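PDB 3BWT: pumilio homology domain family member 4, which binds mRNA through its Pumilio-repeat RNA-binding domain and is probably a regulator of gene expression. Local coordinates for residues H23-L28 / N61-K66; H86-S91 / T124-K129; D118-Y123 / N134-K139; A194-L199 / Y207-I212. All coordinates share one frame; numbering follows the deposited sequence.

Interaction 1 of 4, residues H23-L28 / N61-K66; sequences HGCRFL and NYLIQK
Leu-63 reaches from helix 60-70 toward helix 22-34 and packs against Cys-25 and Leu-28, with no hydrogen bond across the contact. Its CB lies 4.3 Å from Cys-25 SG. CG stands anti to the backbone N (chi1 -179°), which swings the fork toward helix 22-34, where each methyl meets both residues. One methyl, CD1, rests 3.5 Å from Leu-28 CB and also faces the backbone carbonyl Cys-25 O at 4.0 Å. The other, CD2, lies 3.9 Å from Leu-28 CD1 and 4.1 Å from Cys-25 SG. The two helices belong to Pumilio repeats 1 and 2, so this is a joint between neighbouring repeats of the PUM-HD. With an alanine for Leu-63, a gap would probably open beside Leu-28 and Cys-25 SG. On helix 60-70, Gln-65 NE2 donates to Asn-61 OD1 over 3.1 Å, and that oxygen also sits above the centre of the Tyr-62 ring. Lys-66 reaches back to Asp-33 in a salt bridge.

Interaction 2 of 4, residues H86-S91 / T124-K129; sequences HFVEIS and TVQLSK
Two van der Waals contacts join these segments, Ser-91 with Leu-127 and Val-88 with Gln-126. In the first, the branched end of Leu-127 is set against the small serine: CD1 lies 3.8 Å from Ser-91 OG, and CD2 lies 4.1 Å from Ser-91 CB. In the second, Val-88 CG1 meets Gln-126 OE1 at 4.0 Å, the two side chains crossing at about a right angle. Gln-126 gets there by an extended chain whose CG points away from the backbone N (chi1 173°), and it lies at the exposed margin of the contact. The short helices 87-92 and 124-128 lie in Pumilio repeats 3 and 4, so the contact bridges consecutive units of the repeat stack. Hydrogen bonding stays inside each helix. Ser-91 OG donates to Phe-87 O over 2.8 Å from above the carbonyl plane, while Ser-91 N reaches the same oxygen from the opposite face. Ser-128 OG repeats the pattern on Thr-124 O at 2.8 Å, with Ser-128 N on the opposite face. With an alanine for Ser-91 the hydroxyl is gone, Phe-87 O would probably keep only the backbone N-H of its two donors within the segment, and Leu-127 CD1 is likely to pack less closely.

Interaction 3 of 4, residues D118-Y123 / N134-K139; sequences DSLRPY and NHVIQK
Leu-120 and its partners Val-136 and Ile-137 form an apolar joint at the start of Pumilio repeat 4, where the end of helix 110-120 faces helix 133-143. The contact rests on one methyl: Leu-120 CD1 lies 3.9 Å from Val-136 CG1 and, more loosely, 4.4 Å from Ile-137 CD1. Val-136 CG1 stands opposite its backbone N about the first torsion (chi1 163°), and this branch is the one that meets the leucine at a slant. All three side chains are buried, and no hydrogen bond crosses between the segments. The contact ties the residues leading into repeat 4 to its helix 133-143 in the all-helical PUF array. Leu-127 of helix 124-128 touches both Leu-120 and Ile-137, so the intervening helix takes part in the same apolar layer. On the far side of helix 133-143, Gln-138 NE2 makes a weak bond to Asn-134 OD1, an oxygen that also lies 3.5 Å above the His-135 ring plane. In PUF relatives, these three positions commonly face RNA bases.

Interaction 4 of 4, residues A194-L199 / Y207-I212; sequences ALVDKL and YVVQYI
Val-209 is the residue of segment 207-212 that makes close contact with Val-196 and Leu-199. One step before it, Val-208 also points toward the other segment but stops short: its CG1 lies 5.0 Å from Leu-199 CD1, and its side chain packs on Leu-173 of helix 169-179. Val-209 then divides its two methyls between the partners. CG1, trans to N across the first torsion (chi1 179°), meets Val-196 CG2 at 4.0 Å, with the two valines crossing at about a right angle. CG2 turns to the leucine, 3.5 Å from Leu-199 CB and 4.0 Å from Leu-199 CD1. In Val-196 it is CG1 that takes the position between backbone N and carbonyl carbon (chi1 84°), which sends CG2 out to the contact. Beyond Val-209 the segment turns to other neighbours: Ile-212, though its first bond points toward segment 194-199, meets Leu-177 and Tyr-224 instead. Val-196 and Val-209 both also touch helix 224-232, so helices 196-200, 205-219 and 224-232 close on one apolar centre, most of the last falling in repeat 6 with the other two, as in the three-helix build of a Pumilio repeat.

All four contacts lie in the PUM-HD, an all-helical array of Pumilio repeats. Interactions 2 and 3 form one continuous patch: their centres are 6 Å apart, and they touch where Ser-91 OG lies 3.5 Å from Val-136 CG2. Their segments alternate along the chain, and Leu-127 and Ser-91 each touch residues of interaction 3. Interaction 1, the joint of repeats 1 and 2, is separate, its centre 24 Å from that of interaction 2. Interaction 4, inside repeat 6, lies 43 Å from interaction 1, centre to centre, across the middle of the chain. Helices 60-70, 133-143 and 205-219, which carry interactions 1, 3 and 4, probably line the RNA-binding face, as in PUF relatives.

Interaction 1 of 4, residues H23-L28 / N61-K66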
loop_
_atom_site.group_PDB
_atom_site.type_symbol
_atom_site.label_atom_id
_atom_site.label_comp_id
_atom_site.label_asym_id
_atom_site.label_seq_id
_atom_site.Cartn_x
_atom_site.Cartn_y
_atom_site.Cartn_z
ATOM N N HIS A 23 17.252 7.747 -27.460
ATOM C CA HIS A 23 16.841 7.447 -28.825
ATOM C C HIS A 23 17.354 6.082 -29.270
ATOM O O HIS A 23 16.645 5.333 -29.936
ATOM C CB HIS A 23 17.302 8.551 -29.777
ATOM C CG HIS A 23 16.569 9.845 -29.594
ATOM N ND1 HIS A 23 15.227 9.985 -29.879
ATOM C CD2 HIS A 23 16.987 11.052 -29.145
ATOM C CE1 HIS A 23 14.850 11.224 -29.615
ATOM N NE2 HIS A 23 15.900 11.892 -29.171
ATOM N N GLY A 24 18.582 5.761 -28.880
ATOM C CA GLY A 24 19.132 4.443 -29.118
ATOM C C GLY A 24 18.307 3.381 -28.423
ATOM O O GLY A 24 17.973 2.354 -29.016
ATOM N N CYS A 25 17.979 3.623 -27.161
ATOM C CA CYS A 25 17.136 2.699 -26.413
ATOM C C CYS A 25 15.783 2.496 -27.083
ATOM O O CYS A 25 15.305 1.365 -27.205
ATOM C CB CYS A 25 16.944 3.170 -24.970
ATOM S SG CYS A 25 18.318 2.770 -23.870
ATOM N N ARG A 26 15.164 3.586 -27.519
ATOM C CA ARG A 26 13.835 3.488 -28.108
ATOM C C ARG A 26 13.905 2.758 -29.439
ATOM O O ARG A 26 13.024 1.955 -29.761
ATOM C CB ARG A 26 13.170 4.863 -28.232
ATOM C CG ARG A 26 12.670 5.406 -26.887
ATOM C CD ARG A 26 11.908 6.722 -27.013
ATOM N NE ARG A 26 11.477 7.218 -25.704
ATOM C CZ ARG A 26 10.308 6.929 -25.136
ATOM N NH1 ARG A 26 9.433 6.150 -25.761
ATOM N NH2 ARG A 26 10.011 7.422 -23.941
ATOM N N PHE A 27 14.976 3.014 -30.188
ATOM C CA PHE A 27 15.264 2.258 -31.401
ATOM C C PHE A 27 15.267 0.760 -31.104
ATOM O O PHE A 27 14.559 -0.015 -31.745
ATOM C CB PHE A 27 16.615 2.664 -31.985
ATOM C CG PHE A 27 17.058 1.802 -33.139
ATOM C CD1 PHE A 27 16.466 1.929 -34.383
ATOM C CD2 PHE A 27 18.062 0.861 -32.977
ATOM C CE1 PHE A 27 16.864 1.137 -35.443
ATOM C CE2 PHE A 27 18.462 0.067 -34.030
ATOM C CZ PHE A 27 17.862 0.202 -35.267
ATOM N N LEU A 28 16.067 0.363 -30.121
ATOM C CA LEU A 28 16.183 -1.033 -29.749
ATOM C C LEU A 28 14.853 -1.616 -29.289
ATOM O O LEU A 28 14.496 -2.733 -29.648
ATOM C CB LEU A 28 17.222 -1.191 -28.650
ATOM C CG LEU A 28 18.636 -0.828 -29.077
ATOM C CD1 LEU A 28 19.610 -1.164 -27.974
ATOM C CD2 LEU A 28 18.980 -1.572 -30.341
ATOM N N ASN A 61 16.793 1.251 -18.361
ATOM C CA ASN A 61 15.856 0.427 -17.619
ATOM C C ASN A 61 14.663 0.024 -18.483
ATOM O O ASN A 61 14.182 -1.105 -18.382
ATOM C CB ASN A 61 15.410 1.099 -16.306
ATOM C CG ASN A 61 14.328 2.147 -16.510
ATOM O OD1 ASN A 61 13.139 1.856 -16.380
ATOM N ND2 ASN A 61 14.738 3.373 -16.827
ATOM N N TYR A 62 14.199 0.934 -19.343
ATOM C CA TYR A 62 13.003 0.662 -20.155
ATOM C C TYR A 62 13.280 -0.386 -21.218
ATOM O O TYR A 62 12.399 -1.164 -21.578
ATOM C CB TYR A 62 12.454 1.928 -20.807
ATOM C CG TYR A 62 11.887 2.911 -19.825
ATOM C CD1 TYR A 62 10.620 2.732 -19.284
ATOM C CD2 TYR A 62 12.623 4.024 -19.428
ATOM C CE1 TYR A 62 10.100 3.641 -18.371
ATOM C CE2 TYR A 62 12.116 4.929 -18.523
ATOM C CZ TYR A 62 10.856 4.740 -17.997
ATOM O OH TYR A 62 10.362 5.657 -17.092
ATOM N N LEU A 63 14.511 -0.377 -21.712
ATOM C CA LEU A 63 15.004 -1.371 -22.634
ATOM C C LEU A 63 14.997 -2.753 -21.993
ATOM O O LEU A 63 14.418 -3.693 -22.537
ATOM C CB LEU A 63 16.418 -1.008 -23.049
ATOM C CG LEU A 63 17.131 -1.908 -24.048
ATOM C CD1 LEU A 63 16.359 -1.989 -25.352
ATOM C CD2 LEU A 63 18.531 -1.354 -24.274
ATOM N N ILE A 64 15.640 -2.881 -20.837
ATOM C CA ILE A 64 15.665 -4.166 -20.145
ATOM C C ILE A 64 14.250 -4.671 -19.847
ATOM O O ILE A 64 13.979 -5.863 -19.941
ATOM C CB ILE A 64 16.506 -4.107 -18.850
ATOM C CG1 ILE A 64 17.920 -3.602 -19.160
ATOM C CG2 ILE A 64 16.565 -5.480 -18.178
ATOM C CD1 ILE A 64 18.711 -4.529 -20.062
ATOM N N GLN A 65 13.348 -3.759 -19.496
ATOM C CA GLN A 65 11.945 -4.105 -19.283
ATOM C C GLN A 65 11.359 -4.713 -20.542
ATOM O O GLN A 65 10.634 -5.707 -20.487
ATOM C CB GLN A 65 11.131 -2.870 -18.917
ATOM C CG GLN A 65 11.398 -2.344 -17.531
ATOM C CD GLN A 65 10.365 -1.348 -17.093
ATOM O OE1 GLN A 65 9.186 -1.672 -16.976
ATOM N NE2 GLN A 65 10.797 -0.124 -16.837
ATOM N N LYS A 66 11.666 -4.096 -21.678
ATOM C CA LYS A 66 11.165 -4.565 -22.949
ATOM C C LYS A 66 11.845 -5.894 -23.273
ATOM O O LYS A 66 11.198 -6.852 -23.703
ATOM C CB LYS A 66 11.429 -3.521 -24.029
ATOM C CG LYS A 66 10.810 -3.832 -25.382
ATOM C CD LYS A 66 9.299 -3.997 -25.293
ATOM C CE LYS A 66 8.733 -4.579 -26.585
ATOM N NZ LYS A 66 7.496 -5.373 -26.335
#

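Interaction 2 of 4, residues H86-S91 / T124-K129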
loop_
_atom_site.group_PDB
_atom_site.type_symbol
_atom_site.label_atom_id
_atom_site.label_comp_id
_atom_site.label_asym_id
_atom_site.label_seq_id
_atom_site.Cartn_x
_atom_site.Cartn_y
_atom_site.Cartn_z
ATOM N N HIS A 86 22.616 -8.094 -6.990
ATOM C CA HIS A 86 22.624 -6.648 -6.903
ATOM C C HIS A 86 21.223 -6.086 -6.729
ATOM O O HIS A 86 20.953 -4.935 -7.052
ATOM C CB HIS A 86 23.285 -6.075 -8.144
ATOM C CG HIS A 86 24.676 -6.570 -8.343
ATOM N ND1 HIS A 86 24.983 -7.597 -9.209
ATOM C CD2 HIS A 86 25.839 -6.208 -7.758
ATOM C CE1 HIS A 86 26.282 -7.831 -9.162
ATOM N NE2 HIS A 86 26.823 -6.999 -8.293
ATOM N N PHE A 87 20.334 -6.914 -6.201
ATOM C CA PHE A 87 18.942 -6.535 -6.082
ATOM C C PHE A 87 18.741 -5.325 -5.184
ATOM O O PHE A 87 17.883 -4.497 -5.462
ATOM C CB PHE A 87 18.105 -7.722 -5.614
ATOM C CG PHE A 87 17.618 -8.578 -6.733
ATOM C CD1 PHE A 87 17.997 -8.306 -8.038
ATOM C CD2 PHE A 87 16.797 -9.662 -6.488
ATOM C CE1 PHE A 87 17.553 -9.096 -9.084
ATOM C CE2 PHE A 87 16.356 -10.458 -7.521
ATOM C CZ PHE A 87 16.734 -10.179 -8.824
ATOM N N VAL A 88 19.530 -5.211 -4.120
ATOM C CA VAL A 88 19.410 -4.064 -3.220
ATOM C C VAL A 88 19.749 -2.778 -3.962
ATOM O O VAL A 88 19.001 -1.805 -3.928
ATOM C CB VAL A 88 20.320 -4.195 -1.974
ATOM C CG1 VAL A 88 20.457 -2.864 -1.278
ATOM C CG2 VAL A 88 19.762 -5.237 -1.018
ATOM N N GLU A 89 20.888 -2.785 -4.636
ATOM C CA GLU A 89 21.308 -1.637 -5.413
ATOM C C GLU A 89 20.232 -1.257 -6.420
ATOM O O GLU A 89 19.912 -0.083 -6.585
ATOM C CB GLU A 89 22.611 -1.948 -6.143
ATOM C CG GLU A 89 23.067 -0.840 -7.065
ATOM C CD GLU A 89 24.161 -1.279 -8.005
ATOM O OE1 GLU A 89 24.772 -2.359 -7.784
ATOM O OE2 GLU A 89 24.398 -0.535 -8.974
ATOM N N ILE A 90 19.680 -2.260 -7.092
ATOM C CA ILE A 90 18.694 -2.040 -8.140
ATOM C C ILE A 90 17.377 -1.530 -7.569
ATOM O O ILE A 90 16.755 -0.642 -8.140
ATOM C CB ILE A 90 18.449 -3.320 -8.953
ATOM C CG1 ILE A 90 19.764 -3.837 -9.540
ATOM C CG2 ILE A 90 17.441 -3.075 -10.055
ATOM C CD1 ILE A 90 19.650 -5.179 -10.208
ATOM N N SER A 91 16.966 -2.089 -6.437
ATOM C CA SER A 91 15.710 -1.726 -5.795
ATOM C C SER A 91 15.702 -0.315 -5.204
ATOM O O SER A 91 14.642 0.295 -5.072
ATOM C CB SER A 91 15.373 -2.721 -4.690
ATOM O OG SER A 91 15.108 -4.002 -5.222
ATOM N N THR A 124 14.558 -7.792 3.330
ATOM C CA THR A 124 13.134 -7.477 3.252
ATOM C C THR A 124 12.694 -6.197 3.984
ATOM O O THR A 124 11.934 -5.401 3.435
ATOM C CB THR A 124 12.281 -8.660 3.711
ATOM O OG1 THR A 124 12.638 -9.817 2.946
ATOM C CG2 THR A 124 10.793 -8.348 3.524
ATOM N N VAL A 125 13.150 -5.999 5.213
ATOM C CA VAL A 125 12.763 -4.796 5.943
ATOM C C VAL A 125 13.306 -3.545 5.254
ATOM O O VAL A 125 12.566 -2.600 4.975
ATOM C CB VAL A 125 13.254 -4.815 7.399
ATOM C CG1 VAL A 125 13.182 -3.436 7.967
ATOM C CG2 VAL A 125 12.418 -5.768 8.230
ATOM N N GLN A 126 14.608 -3.553 4.978
ATOM C CA GLN A 126 15.254 -2.427 4.331
ATOM C C GLN A 126 14.475 -1.968 3.103
ATOM O O GLN A 126 14.227 -0.770 2.931
ATOM C CB GLN A 126 16.688 -2.785 3.957
ATOM C CG GLN A 126 17.400 -1.726 3.123
ATOM C CD GLN A 126 18.840 -2.122 2.779
ATOM O OE1 GLN A 126 19.622 -1.304 2.292
ATOM N NE2 GLN A 126 19.189 -3.381 3.038
ATOM N N LEU A 127 14.092 -2.922 2.257
ATOM C CA LEU A 127 13.384 -2.612 1.025
ATOM C C LEU A 127 11.945 -2.228 1.281
ATOM O O LEU A 127 11.431 -1.298 0.663
ATOM C CB LEU A 127 13.445 -3.772 0.055
ATOM C CG LEU A 127 14.865 -4.151 -0.339
ATOM C CD1 LEU A 127 14.836 -5.076 -1.542
ATOM C CD2 LEU A 127 15.668 -2.897 -0.639
ATOM N N SER A 128 11.292 -2.932 2.198
ATOM C CA SER A 128 9.956 -2.532 2.625
ATOM C C SER A 128 9.935 -1.068 3.071
ATOM O O SER A 128 8.950 -0.352 2.849
ATOM C CB SER A 128 9.446 -3.431 3.751
ATOM O OG SER A 128 9.188 -4.745 3.285
ATOM N N LYS A 129 11.023 -0.621 3.689
ATOM C CA LYS A 129 11.072 0.730 4.231
ATOM C C LYS A 129 11.571 1.749 3.230
ATOM O O LYS A 129 11.573 2.931 3.525
ATOM C CB LYS A 129 11.947 0.805 5.481
ATOM C CG LYS A 129 11.346 0.221 6.740
ATOM C CD LYS A 129 12.296 0.455 7.909
ATOM C CE LYS A 129 11.830 -0.280 9.149
ATOM N NZ LYS A 129 12.638 0.087 10.343
#

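Interaction 3 of 4, residues D118-Y123 / N134-K139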
loop_
_atom_site.group_PDB
_atom_site.type_symbol
_atom_site.label_atom_id
_atom_site.label_comp_id
_atom_site.label_asym_id
_atom_site.label_seq_id
_atom_site.Cartn_x
_atom_site.Cartn_y
_atom_site.Cartn_z
ATOM N N ASP A 118 15.380 -15.876 -2.686
ATOM C CA ASP A 118 16.690 -16.058 -2.073
ATOM C C ASP A 118 17.444 -14.732 -2.070
ATOM O O ASP A 118 18.156 -14.421 -1.118
ATOM C CB ASP A 118 17.509 -17.121 -2.809
ATOM C CG ASP A 118 17.057 -18.541 -2.502
ATOM O OD1 ASP A 118 16.035 -18.722 -1.797
ATOM O OD2 ASP A 118 17.737 -19.483 -2.978
ATOM N N SER A 119 17.268 -13.954 -3.136
ATOM C CA SER A 119 18.030 -12.726 -3.331
ATOM C C SER A 119 17.474 -11.556 -2.546
ATOM O O SER A 119 18.224 -10.667 -2.157
ATOM C CB SER A 119 18.078 -12.344 -4.807
ATOM O OG SER A 119 19.073 -13.072 -5.493
ATOM N N LEU A 120 16.161 -11.549 -2.329
ATOM C CA LEU A 120 15.507 -10.456 -1.623
ATOM C C LEU A 120 15.428 -10.698 -0.129
ATOM O O LEU A 120 15.586 -9.780 0.657
ATOM C CB LEU A 120 14.101 -10.232 -2.177
ATOM C CG LEU A 120 14.057 -9.668 -3.595
ATOM C CD1 LEU A 120 12.638 -9.626 -4.151
ATOM C CD2 LEU A 120 14.695 -8.282 -3.607
ATOM N N ARG A 121 15.187 -11.946 0.251
ATOM C CA ARG A 121 14.914 -12.297 1.642
ATOM C C ARG A 121 15.802 -11.567 2.647
ATOM O O ARG A 121 15.307 -10.926 3.570
ATOM C CB ARG A 121 15.017 -13.809 1.826
ATOM C CG ARG A 121 14.738 -14.317 3.224
ATOM C CD ARG A 121 14.596 -15.821 3.173
ATOM N NE ARG A 121 15.755 -16.421 2.518
ATOM C CZ ARG A 121 15.710 -17.485 1.720
ATOM N NH1 ARG A 121 14.551 -18.081 1.457
ATOM N NH2 ARG A 121 16.832 -17.945 1.172
ATOM N N PRO A 122 17.122 -11.660 2.477
ATOM C CA PRO A 122 18.012 -11.025 3.453
ATOM C C PRO A 122 17.718 -9.537 3.687
ATOM O O PRO A 122 18.128 -8.997 4.714
ATOM C CB PRO A 122 19.392 -11.177 2.813
ATOM C CG PRO A 122 19.269 -12.355 1.922
ATOM C CD PRO A 122 17.861 -12.370 1.420
ATOM N N TYR A 123 17.020 -8.885 2.763
ATOM C CA TYR A 123 16.901 -7.433 2.804
ATOM C C TYR A 123 15.469 -6.928 2.916
ATOM O O TYR A 123 15.198 -5.765 2.658
ATOM C CB TYR A 123 17.567 -6.838 1.566
ATOM C CG TYR A 123 18.883 -7.501 1.259
ATOM C CD1 TYR A 123 20.009 -7.246 2.030
ATOM C CD2 TYR A 123 18.992 -8.399 0.212
ATOM C CE1 TYR A 123 21.203 -7.863 1.760
ATOM C CE2 TYR A 123 20.172 -9.017 -0.063
ATOM C CZ TYR A 123 21.276 -8.751 0.711
ATOM O OH TYR A 123 22.459 -9.382 0.413
ATOM N N ASN A 134 10.159 -0.559 -1.696
ATOM C CA ASN A 134 8.903 -1.113 -1.215
ATOM C C ASN A 134 8.055 -1.644 -2.358
ATOM O O ASN A 134 7.286 -2.594 -2.194
ATOM C CB ASN A 134 8.138 -0.085 -0.371
ATOM C CG ASN A 134 7.428 0.964 -1.209
ATOM O OD1 ASN A 134 6.243 0.830 -1.503
ATOM N ND2 ASN A 134 8.141 2.022 -1.579
ATOM N N HIS A 135 8.230 -1.064 -3.536
ATOM C CA HIS A 135 7.482 -1.517 -4.697
ATOM C C HIS A 135 7.931 -2.874 -5.224
ATOM O O HIS A 135 7.113 -3.656 -5.724
ATOM C CB HIS A 135 7.506 -0.458 -5.789
ATOM C CG HIS A 135 6.907 0.841 -5.356
ATOM N ND1 HIS A 135 5.579 0.967 -5.010
ATOM C CD2 HIS A 135 7.455 2.067 -5.193
ATOM C CE1 HIS A 135 5.334 2.216 -4.663
ATOM N NE2 HIS A 135 6.455 2.904 -4.764
ATOM N N VAL A 136 9.222 -3.163 -5.118
ATOM C CA VAL A 136 9.698 -4.474 -5.536
ATOM C C VAL A 136 9.060 -5.501 -4.623
ATOM O O VAL A 136 8.529 -6.512 -5.078
ATOM C CB VAL A 136 11.222 -4.596 -5.455
ATOM C CG1 VAL A 136 11.633 -6.055 -5.497
ATOM C CG2 VAL A 136 11.874 -3.830 -6.576
ATOM N N ILE A 137 9.104 -5.215 -3.328
ATOM C CA ILE A 137 8.490 -6.081 -2.326
ATOM C C ILE A 137 6.986 -6.304 -2.565
ATOM O O ILE A 137 6.502 -7.425 -2.457
ATOM C CB ILE A 137 8.756 -5.548 -0.900
ATOM C CG1 ILE A 137 10.253 -5.636 -0.600
ATOM C CG2 ILE A 137 7.936 -6.316 0.138
ATOM C CD1 ILE A 137 10.882 -6.940 -1.090
ATOM N N GLN A 138 6.253 -5.246 -2.903
ATOM C CA GLN A 138 4.828 -5.387 -3.195
ATOM C C GLN A 138 4.580 -6.233 -4.440
ATOM O O GLN A 138 3.629 -7.004 -4.492
ATOM C CB GLN A 138 4.174 -4.026 -3.377
ATOM C CG GLN A 138 4.192 -3.162 -2.150
ATOM C CD GLN A 138 3.383 -1.898 -2.350
ATOM O OE1 GLN A 138 2.268 -1.947 -2.861
ATOM N NE2 GLN A 138 3.941 -0.758 -1.956
ATOM N N LYS A 139 5.429 -6.083 -5.447
ATOM C CA LYS A 139 5.270 -6.838 -6.684
ATOM C C LYS A 139 5.324 -8.318 -6.370
ATOM O O LYS A 139 4.596 -9.116 -6.938
ATOM C CB LYS A 139 6.374 -6.470 -7.674
ATOM C CG LYS A 139 6.181 -7.016 -9.066
ATOM C CD LYS A 139 4.809 -6.696 -9.614
ATOM C CE LYS A 139 4.656 -5.235 -9.978
ATOM N NZ LYS A 139 3.283 -4.956 -10.498
#

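Interaction 4 of 4, residues A194-L199 / Y207-I212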
loop_
_atom_site.group_PDB
_atom_site.type_symbol
_atom_site.label_atom_id
_atom_site.label_comp_id
_atom_site.label_asym_id
_atom_site.label_seq_id
_atom_site.Cartn_x
_atom_site.Cartn_y
_atom_site.Cartn_z
ATOM N N ALA A 194 -2.165 -6.972 18.633
ATOM C CA ALA A 194 -1.402 -6.777 19.853
ATOM C C ALA A 194 -0.822 -5.360 19.931
ATOM O O ALA A 194 -0.333 -4.944 20.976
ATOM C CB ALA A 194 -0.296 -7.807 19.934
ATOM N N LEU A 195 -0.881 -4.620 18.829
ATOM C CA LEU A 195 -0.260 -3.299 18.764
ATOM C C LEU A 195 -1.268 -2.218 18.396
ATOM O O LEU A 195 -0.886 -1.091 18.060
ATOM C CB LEU A 195 0.878 -3.288 17.743
ATOM C CG LEU A 195 2.067 -4.217 17.994
ATOM C CD1 LEU A 195 2.912 -4.422 16.730
ATOM C CD2 LEU A 195 2.900 -3.690 19.153
ATOM N N VAL A 196 -2.552 -2.555 18.461
ATOM C CA VAL A 196 -3.586 -1.640 17.992
ATOM C C VAL A 196 -3.571 -0.269 18.683
ATOM O O VAL A 196 -3.895 0.746 18.062
ATOM C CB VAL A 196 -5.000 -2.275 18.058
ATOM C CG1 VAL A 196 -5.600 -2.123 19.454
ATOM C CG2 VAL A 196 -5.894 -1.642 17.011
ATOM N N ASP A 197 -3.191 -0.237 19.957
ATOM C CA ASP A 197 -3.104 1.035 20.673
ATOM C C ASP A 197 -2.122 1.993 19.971
ATOM O O ASP A 197 -2.494 3.100 19.561
ATOM C CB ASP A 197 -2.691 0.811 22.131
ATOM C CG ASP A 197 -3.828 0.276 23.001
ATOM O OD1 ASP A 197 -4.903 -0.069 22.465
ATOM O OD2 ASP A 197 -3.644 0.200 24.237
ATOM N N LYS A 198 -0.877 1.545 19.822
ATOM C CA LYS A 198 0.175 2.330 19.177
ATOM C C LYS A 198 -0.176 2.742 17.749
ATOM O O LYS A 198 -0.020 3.905 17.371
ATOM C CB LYS A 198 1.497 1.547 19.165
ATOM C CG LYS A 198 2.141 1.379 20.537
ATOM C CD LYS A 198 3.668 1.442 20.458
ATOM C CE LYS A 198 4.281 1.599 21.845
ATOM N NZ LYS A 198 5.647 2.194 21.799
ATOM N N LEU A 199 -0.629 1.775 16.958
ATOM C CA LEU A 199 -0.920 1.993 15.545
ATOM C C LEU A 199 -2.002 3.037 15.311
ATOM O O LEU A 199 -1.950 3.802 14.364
ATOM C CB LEU A 199 -1.357 0.680 14.900
ATOM C CG LEU A 199 -0.387 -0.489 14.946
ATOM C CD1 LEU A 199 -1.049 -1.684 14.324
ATOM C CD2 LEU A 199 0.872 -0.130 14.204
ATOM N N TYR A 207 -3.635 3.808 9.238
ATOM C CA TYR A 207 -4.146 3.326 7.960
ATOM C C TYR A 207 -4.166 1.803 7.870
ATOM O O TYR A 207 -5.063 1.226 7.259
ATOM C CB TYR A 207 -3.377 3.930 6.792
ATOM C CG TYR A 207 -3.671 5.394 6.589
ATOM C CD1 TYR A 207 -4.912 5.815 6.126
ATOM C CD2 TYR A 207 -2.708 6.358 6.855
ATOM C CE1 TYR A 207 -5.186 7.160 5.937
ATOM C CE2 TYR A 207 -2.974 7.705 6.671
ATOM C CZ TYR A 207 -4.212 8.099 6.217
ATOM O OH TYR A 207 -4.480 9.436 6.040
ATOM N N VAL A 208 -3.182 1.155 8.485
ATOM C CA VAL A 208 -3.165 -0.303 8.569
ATOM C C VAL A 208 -4.368 -0.807 9.378
ATOM O O VAL A 208 -5.026 -1.762 9.000
ATOM C CB VAL A 208 -1.850 -0.819 9.218
ATOM C CG1 VAL A 208 -1.925 -2.313 9.483
ATOM C CG2 VAL A 208 -0.638 -0.491 8.347
ATOM N N VAL A 209 -4.653 -0.157 10.496
ATOM C CA VAL A 209 -5.773 -0.548 11.326
ATOM C C VAL A 209 -7.086 -0.396 10.561
ATOM O O VAL A 209 -7.991 -1.227 10.680
ATOM C CB VAL A 209 -5.804 0.272 12.624
ATOM C CG1 VAL A 209 -6.986 -0.128 13.487
ATOM C CG2 VAL A 209 -4.505 0.085 13.385
ATOM N N GLN A 210 -7.188 0.660 9.763
ATOM C CA GLN A 210 -8.371 0.860 8.930
ATOM C C GLN A 210 -8.468 -0.195 7.837
ATOM O O GLN A 210 -9.553 -0.635 7.478
ATOM C CB GLN A 210 -8.325 2.222 8.256
ATOM C CG GLN A 210 -8.340 3.426 9.179
ATOM C CD GLN A 210 -8.503 4.712 8.381
ATOM O OE1 GLN A 210 -9.493 4.887 7.676
ATOM N NE2 GLN A 210 -7.518 5.598 8.462
ATOM N N TYR A 211 -7.328 -0.584 7.284
ATOM C CA TYR A 211 -7.341 -1.446 6.125
ATOM C C TYR A 211 -7.852 -2.839 6.484
ATOM O O TYR A 211 -8.496 -3.507 5.675
ATOM C CB TYR A 211 -5.956 -1.508 5.486
ATOM C CG TYR A 211 -6.013 -1.895 4.027
ATOM C CD1 TYR A 211 -6.719 -1.119 3.113
ATOM C CD2 TYR A 211 -5.383 -3.040 3.569
ATOM C CE1 TYR A 211 -6.783 -1.468 1.787
ATOM C CE2 TYR A 211 -5.446 -3.405 2.240
ATOM C CZ TYR A 211 -6.146 -2.616 1.352
ATOM O OH TYR A 211 -6.209 -2.980 0.028
ATOM N N ILE A 212 -7.562 -3.274 7.702
ATOM C CA ILE A 212 -8.041 -4.557 8.178
ATOM C C ILE A 212 -9.549 -4.571 8.088
ATOM O O ILE A 212 -10.142 -5.537 7.632
ATOM C CB ILE A 212 -7.640 -4.792 9.640
ATOM C CG1 ILE A 212 -6.121 -4.925 9.747
ATOM C CG2 ILE A 212 -8.381 -6.017 10.222
ATOM C CD1 ILE A 212 -5.614 -4.978 11.166
#